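Local coordinates for uncharacterized protein (Neisseria gonorrhoeae, PDB 5V77) that is of unknown function but belongs to the NGO_1070-like family and folds as a curled antiparallel beta sheet that pairs with a second copy of itself, at residues Lys11-Asn16 with Pro78-Tyr83; Asn29-Ser34 with Ser50-Phe55. All coordinates share one frame; numbering follows the deposited sequence. Where two conformers were deposited one is given.

Contact 1: Lys11-Asn16 with Pro78-Tyr83; sequences KNIFHN and PEIELY
Asn12 and Glu79 lie with their flat ends stacked. The amide and carboxylate planes are only 14° apart, and Asn12 CG sits 3.2 Å from Glu79 OE1. Asn12 OD1 and Glu79 OE1, both acceptors, are 3.4 Å apart; the two flat groups stack without bonding. Glu79 also runs beside His15, both side chains pointing the same way. Its CG lies between the backbone N and the carbonyl carbon (chi1 66°), and the chain, extended beyond CG, reaches Asn12. Glu79 CB covers one face of the imidazole, 4.2 Å from the ring centroid of His15, a CH-pi contact. The His15 ring stands almost perpendicular to the carboxylate.

Ile13, Ile80 and Leu82 point to the other face of the sheet. Ile13 CG1 approaches Ile80 CB to 4.1 Å, and Ile13 CD1 faces Leu82 CD2. Phe14 CB touches Ile80 CD1 at 3.9 Å, while the Phe14 ring turns away to meet Phe35 and Phe44 edge-to-face. Phe108 and Ile47 add to this apolar side.

The backbones form an antiparallel pair. Ile13 and Ile80 exchange two hydrogen bonds. Leu82 N donates to Lys11 O at 2.7 Å; the return bond from Lys11 N to Leu82 O is weak. Past the end of the strand, Asn16 N reaches Pro78 O at 2.8 Å. This donor stands well above the carbonyl plane.

Backbone bonds hold strand 9-13 to strand 75-84. Ile13, Ile80 and Leu82 are buried on one face, where the exposed Lys11 also points; Asn12 and Glu81 are on the other. The carboxylate, 3.7 Å from His15 NE2 at Glu79 OE1, is not bonded to the ring but may favour its protonated form.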
loop_
_atom_site.group_PDB
_atom_site.type_symbol
_atom_site.label_atom_id
_atom_site.label_comp_id
_atom_site.label_asym_id
_atom_site.label_seq_id
_atom_site.Cartn_x
_atom_site.Cartn_y
_atom_site.Cartn_z
ATOM N N LYS A 11 20.863 -2.783 7.877
ATOM C CA LYS A 11 20.598 -3.495 9.119
ATOM C C LYS A 11 19.438 -4.459 8.905
ATOM O O LYS A 11 18.461 -4.118 8.241
ATOM C CB LYS A 11 20.279 -2.496 10.235
ATOM C CG LYS A 11 20.198 -3.072 11.626
ATOM C CD LYS A 11 20.174 -1.941 12.651
ATOM C CE LYS A 11 18.803 -1.779 13.292
ATOM N NZ LYS A 11 18.637 -0.427 13.898
ATOM N N ASN A 12 19.548 -5.662 9.457
ATOM C CA ASN A 12 18.469 -6.638 9.378
ATOM C C ASN A 12 17.686 -6.627 10.681
ATOM O O ASN A 12 18.272 -6.748 11.762
ATOM C CB ASN A 12 19.006 -8.040 9.094
ATOM C CG ASN A 12 19.435 -8.216 7.655
ATOM O OD1 ASN A 12 18.625 -8.090 6.734
ATOM N ND2 ASN A 12 20.712 -8.519 7.452
ATOM N N ILE A 13 16.365 -6.482 10.581
ATOM C CA ILE A 13 15.499 -6.439 11.748
ATOM C C ILE A 13 14.363 -7.439 11.562
ATOM O O ILE A 13 14.145 -7.970 10.473
ATOM C CB ILE A 13 14.943 -5.030 12.013
ATOM C CG1 ILE A 13 14.012 -4.594 10.870
ATOM C CG2 ILE A 13 16.085 -4.048 12.207
ATOM C CD1 ILE A 13 13.225 -3.348 11.159
ATOM N N PHE A 14 13.661 -7.715 12.667
ATOM C CA PHE A 14 12.429 -8.509 12.649
ATOM C C PHE A 14 12.668 -9.886 12.021
ATOM O O PHE A 14 12.086 -10.245 10.993
ATOM C CB PHE A 14 11.305 -7.746 11.937
ATOM C CG PHE A 14 10.540 -6.824 12.842
ATOM C CD1 PHE A 14 11.200 -5.877 13.604
ATOM C CD2 PHE A 14 9.160 -6.900 12.933
ATOM C CE1 PHE A 14 10.508 -5.029 14.454
ATOM C CE2 PHE A 14 8.468 -6.037 13.783
ATOM C CZ PHE A 14 9.140 -5.117 14.536
ATOM N N HIS A 15 13.541 -10.662 12.669
ATOM C CA HIS A 15 13.840 -12.003 12.183
ATOM C C HIS A 15 12.666 -12.941 12.431
ATOM O O HIS A 15 12.062 -12.931 13.510
ATOM C CB HIS A 15 15.083 -12.567 12.869
ATOM C CG HIS A 15 16.373 -11.970 12.399
ATOM N ND1 HIS A 15 16.534 -10.621 12.166
ATOM C CD2 HIS A 15 17.573 -12.539 12.148
ATOM C CE1 HIS A 15 17.776 -10.389 11.777
ATOM N NE2 HIS A 15 18.425 -11.537 11.753
ATOM N N ASN A 16 12.347 -13.749 11.421
ATOM C CA ASN A 16 11.347 -14.808 11.506
ATOM C C ASN A 16 10.015 -14.289 12.053
ATOM O O ASN A 16 9.506 -14.740 13.076
ATOM C CB ASN A 16 11.894 -15.979 12.337
ATOM C CG ASN A 16 13.180 -16.553 11.746
ATOM O OD1 ASN A 16 13.435 -16.440 10.542
ATOM N ND2 ASN A 16 14.000 -17.162 12.591
ATOM N N PRO A 78 11.743 -14.049 6.655
ATOM C CA PRO A 78 12.975 -14.351 7.407
ATOM C C PRO A 78 13.579 -13.141 8.105
ATOM O O PRO A 78 14.036 -13.257 9.251
ATOM C CB PRO A 78 13.911 -14.904 6.322
ATOM C CG PRO A 78 12.982 -15.429 5.259
ATOM C CD PRO A 78 11.831 -14.467 5.249
ATOM N N GLU A 79 13.618 -11.991 7.441
ATOM C CA GLU A 79 14.194 -10.772 8.006
ATOM C C GLU A 79 13.831 -9.610 7.094
ATOM O O GLU A 79 13.457 -9.805 5.937
ATOM C CB GLU A 79 15.715 -10.874 8.152
ATOM C CG GLU A 79 16.432 -10.958 6.822
ATOM C CD GLU A 79 17.886 -11.358 6.975
ATOM O OE1 GLU A 79 18.442 -11.195 8.085
ATOM O OE2 GLU A 79 18.466 -11.843 5.980
ATOM N N ILE A 80 13.947 -8.400 7.633
ATOM C CA ILE A 80 13.592 -7.166 6.936
ATOM C C ILE A 80 14.831 -6.278 6.882
ATOM O O ILE A 80 15.455 -6.011 7.915
ATOM C CB ILE A 80 12.414 -6.452 7.630
ATOM C CG1 ILE A 80 11.180 -7.356 7.567
ATOM C CG2 ILE A 80 12.137 -5.076 6.973
ATOM C CD1 ILE A 80 9.988 -6.860 8.356
ATOM N N GLU A 81 15.199 -5.848 5.675
ATOM C CA GLU A 81 16.359 -4.984 5.486
ATOM C C GLU A 81 15.975 -3.542 5.777
ATOM O O GLU A 81 14.995 -3.040 5.224
ATOM C CB GLU A 81 16.878 -5.088 4.054
ATOM C CG GLU A 81 17.141 -6.492 3.569
ATOM C CD GLU A 81 17.113 -6.577 2.053
ATOM O OE1 GLU A 81 16.315 -7.373 1.513
ATOM O OE2 GLU A 81 17.871 -5.828 1.401
ATOM N N LEU A 82 16.745 -2.872 6.628
ATOM C CA LEU A 82 16.491 -1.475 6.967
ATOM C C LEU A 82 17.701 -0.647 6.558
ATOM O O LEU A 82 18.831 -0.947 6.970
ATOM C CB LEU A 82 16.201 -1.312 8.462
ATOM C CG LEU A 82 16.067 0.121 9.004
ATOM C CD1 LEU A 82 14.905 0.862 8.370
ATOM C CD2 LEU A 82 15.920 0.118 10.516
ATOM N N TYR A 83 17.467 0.369 5.731
ATOM C CA TYR A 83 18.503 1.274 5.247
ATOM C C TYR A 83 18.231 2.670 5.786
ATOM O O TYR A 83 17.099 3.155 5.704
ATOM C CB TYR A 83 18.533 1.325 3.716
ATOM C CG TYR A 83 18.781 -0.003 3.045
ATOM C CD1 TYR A 83 20.044 -0.340 2.568
ATOM C CD2 TYR A 83 17.754 -0.921 2.883
ATOM C CE1 TYR A 83 20.273 -1.559 1.949
ATOM C CE2 TYR A 83 17.974 -2.143 2.269
ATOM C CZ TYR A 83 19.230 -2.455 1.807
ATOM O OH TYR A 83 19.433 -3.669 1.197
#

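Contact 2: Asn29-Ser34 with Ser50-Phe55; sequences NTLTLS and SNILNF
Asn29 O accepts two backbone N-H groups from the turning chain at Asn51 and Ile52. The bond from Ile52 N is 3.0 Å long, with the donor tilted from the carbonyl plane. The one from Asn51 N is weak, with an angle of 122° at the hydrogen. One carbonyl thus meets two successive amides where segment 50-55 turns a corner. Ile52 CG1 also comes close to this carbonyl oxygen, Asn29 O, at 3.5 Å. Just beside it, Thr30 and Ser50 form an antiparallel non-hydrogen-bonded pair, their CA atoms 4.5 Å apart.

A water adds a polar bridge. It donates to Thr30 OG1 at 2.8 Å and to Asn51 OD1 at the same distance. Thr30 OG1 is also hydrogen-bonded to Asp26, and Asn51 ND2 to Glu104. The bridge therefore joins two side chains that each have a further polar partner.

Apolar contacts gather round Leu31. Its side chain crosses those of Ile52 and Phe55 at about a right angle. Leu31 CD1 is 3.8 Å from Ile52 CD1, and Leu31 CB is as close to that same methyl. On the Phe55 side, Leu31 CD1 comes obliquely to the ring, 3.6 Å from Phe55 CD2 in the conformer given; Phe55 has a second one. Here Phe55 CG is anti to the backbone N (chi1 171°), which places it 3.7 Å from Leu31 CD1.

The contact lies in the beta hairpin of strands 30-37 and 43-58. Asn29 and Thr30 both face Ser25 in a classic beta bulge with strand 17-25. Ile101 of strand 98-103 packs on Ile52 and Phe55. The Asn29 amide bonds to Leu72 and Asp70 of the second subunit, and Asn54 and Phe55 pair with a strand of that subunit, continuing the sheet across the interface.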
loop_
_atom_site.group_PDB
_atom_site.type_symbol
_atom_site.label_atom_id
_atom_site.label_comp_id
_atom_site.label_asym_id
_atom_site.label_seq_id
_atom_site.Cartn_x
_atom_site.Cartn_y
_atom_site.Cartn_z
ATOM N N ASN A 29 -0.434 9.698 5.816
ATOM C CA ASN A 29 0.993 10.030 5.863
ATOM C C ASN A 29 1.856 8.934 6.462
ATOM O O ASN A 29 3.099 9.025 6.368
ATOM C CB ASN A 29 1.218 11.323 6.660
ATOM C CG ASN A 29 0.696 12.554 5.941
ATOM O OD1 ASN A 29 0.308 12.493 4.766
ATOM N ND2 ASN A 29 0.695 13.683 6.635
ATOM N N THR A 30 1.245 7.935 7.103
ATOM C CA THR A 30 1.970 6.907 7.834
ATOM C C THR A 30 1.464 5.544 7.409
ATOM O O THR A 30 0.251 5.352 7.210
ATOM C CB THR A 30 1.795 7.078 9.344
ATOM O OG1 THR A 30 2.385 8.311 9.730
ATOM C CG2 THR A 30 2.471 5.927 10.119
ATOM N N LEU A 31 2.400 4.607 7.254
ATOM C CA LEU A 31 2.089 3.199 7.040
ATOM C C LEU A 31 2.616 2.391 8.212
ATOM O O LEU A 31 3.789 2.534 8.594
ATOM C CB LEU A 31 2.715 2.675 5.745
ATOM C CG LEU A 31 1.919 2.974 4.470
ATOM C CD1 LEU A 31 2.787 2.663 3.280
ATOM C CD2 LEU A 31 0.646 2.117 4.449
ATOM N N THR A 32 1.772 1.523 8.763
ATOM C CA THR A 32 2.205 0.636 9.838
ATOM C C THR A 32 2.034 -0.802 9.382
ATOM O O THR A 32 0.962 -1.192 8.891
ATOM C CB THR A 32 1.426 0.893 11.135
ATOM O OG1 THR A 32 1.590 2.270 11.509
ATOM C CG2 THR A 32 1.963 0.003 12.290
ATOM N N LEU A 33 3.097 -1.573 9.532
ATOM C CA LEU A 33 3.104 -2.995 9.229
ATOM C C LEU A 33 3.082 -3.742 10.550
ATOM O O LEU A 33 3.884 -3.436 11.432
ATOM C CB LEU A 33 4.354 -3.365 8.424
ATOM C CG LEU A 33 4.337 -3.119 6.913
ATOM C CD1 LEU A 33 4.145 -1.639 6.598
ATOM C CD2 LEU A 33 5.642 -3.606 6.288
ATOM N N SER A 34 2.161 -4.701 10.705
ATOM C CA SER A 34 2.045 -5.419 11.969
ATOM C C SER A 34 2.362 -6.891 11.780
ATOM O O SER A 34 2.037 -7.479 10.743
ATOM C CB SER A 34 0.656 -5.265 12.578
ATOM O OG SER A 34 0.441 -3.900 12.909
ATOM N N SER A 50 6.789 6.744 8.905
ATOM C CA SER A 50 6.132 8.046 9.023
ATOM C C SER A 50 6.576 9.001 7.919
ATOM O O SER A 50 7.780 9.158 7.671
ATOM C CB SER A 50 6.415 8.689 10.386
ATOM O OG SER A 50 5.950 7.844 11.420
ATOM N N ASN A 51 5.593 9.673 7.301
ATOM C CA ASN A 51 5.798 10.591 6.183
ATOM C C ASN A 51 6.305 9.804 4.986
ATOM O O ASN A 51 7.490 9.835 4.634
ATOM C CB ASN A 51 6.731 11.751 6.580
ATOM C CG ASN A 51 6.095 12.645 7.608
ATOM O OD1 ASN A 51 4.885 12.547 7.847
ATOM N ND2 ASN A 51 6.887 13.502 8.244
ATOM N N ILE A 52 5.377 9.089 4.354
ATOM C CA ILE A 52 5.711 8.160 3.287
ATOM C C ILE A 52 6.250 8.898 2.079
ATOM O O ILE A 52 5.688 9.912 1.636
ATOM C CB ILE A 52 4.465 7.351 2.903
ATOM C CG1 ILE A 52 4.025 6.520 4.100
ATOM C CG2 ILE A 52 4.745 6.468 1.676
ATOM C CD1 ILE A 52 4.988 5.472 4.483
ATOM N N LEU A 53 7.335 8.371 1.521
ATOM C CA LEU A 53 7.861 8.831 0.248
ATOM C C LEU A 53 7.398 7.924 -0.876
ATOM O O LEU A 53 6.777 8.399 -1.826
ATOM C CB LEU A 53 9.395 8.907 0.288
ATOM C CG LEU A 53 9.871 9.802 1.436
ATOM C CD1 LEU A 53 11.374 9.740 1.575
ATOM C CD2 LEU A 53 9.405 11.225 1.221
ATOM N N ASN A 54 7.653 6.621 -0.776
ATOM C CA ASN A 54 6.994 5.726 -1.712
ATOM C C ASN A 54 6.737 4.376 -1.059
ATOM O O ASN A 54 7.358 4.007 -0.056
ATOM C CB ASN A 54 7.796 5.565 -3.002
ATOM C CG ASN A 54 9.233 5.241 -2.740
ATOM O OD1 ASN A 54 9.561 4.125 -2.347
ATOM N ND2 ASN A 54 10.106 6.223 -2.936
ATOM N N PHE A 55 5.782 3.655 -1.646
ATOM C CA PHE A 55 5.398 2.322 -1.204
ATOM C C PHE A 55 5.225 1.469 -2.453
ATOM O O PHE A 55 4.467 1.841 -3.347
ATOM C CB PHE A 55 4.104 2.403 -0.371
ATOM C CG PHE A 55 3.471 1.074 -0.036
ATOM C CD1 PHE A 55 4.212 -0.093 0.041
ATOM C CD2 PHE A 55 2.112 1.007 0.208
ATOM C CE1 PHE A 55 3.603 -1.295 0.336
ATOM C CE2 PHE A 55 1.503 -0.192 0.517
ATOM C CZ PHE A 55 2.251 -1.343 0.579
HETATM O O HOH W 1 3.317 10.910 9.427
#

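From the N terminus, the chain enters contact 1 at Lys11-Asn16 and runs out along strand 17-25. It turns back at Asn29-Ser34, the first half of contact 2. After the hairpin turn, Ser50-Phe55 closes this short loop of 15 residues. The chain then goes on to Pro78-Tyr83, which closes the longer loop of contact 1. Contact 2 is therefore nested inside contact 1. The centres lie about 17 Å apart and the two contacts do not touch. Both belong to the same curled sheet. Contact 1 ties the N-terminal strand to strand 75-84, whereas contact 2 ties the hairpin together beside the subunit interface.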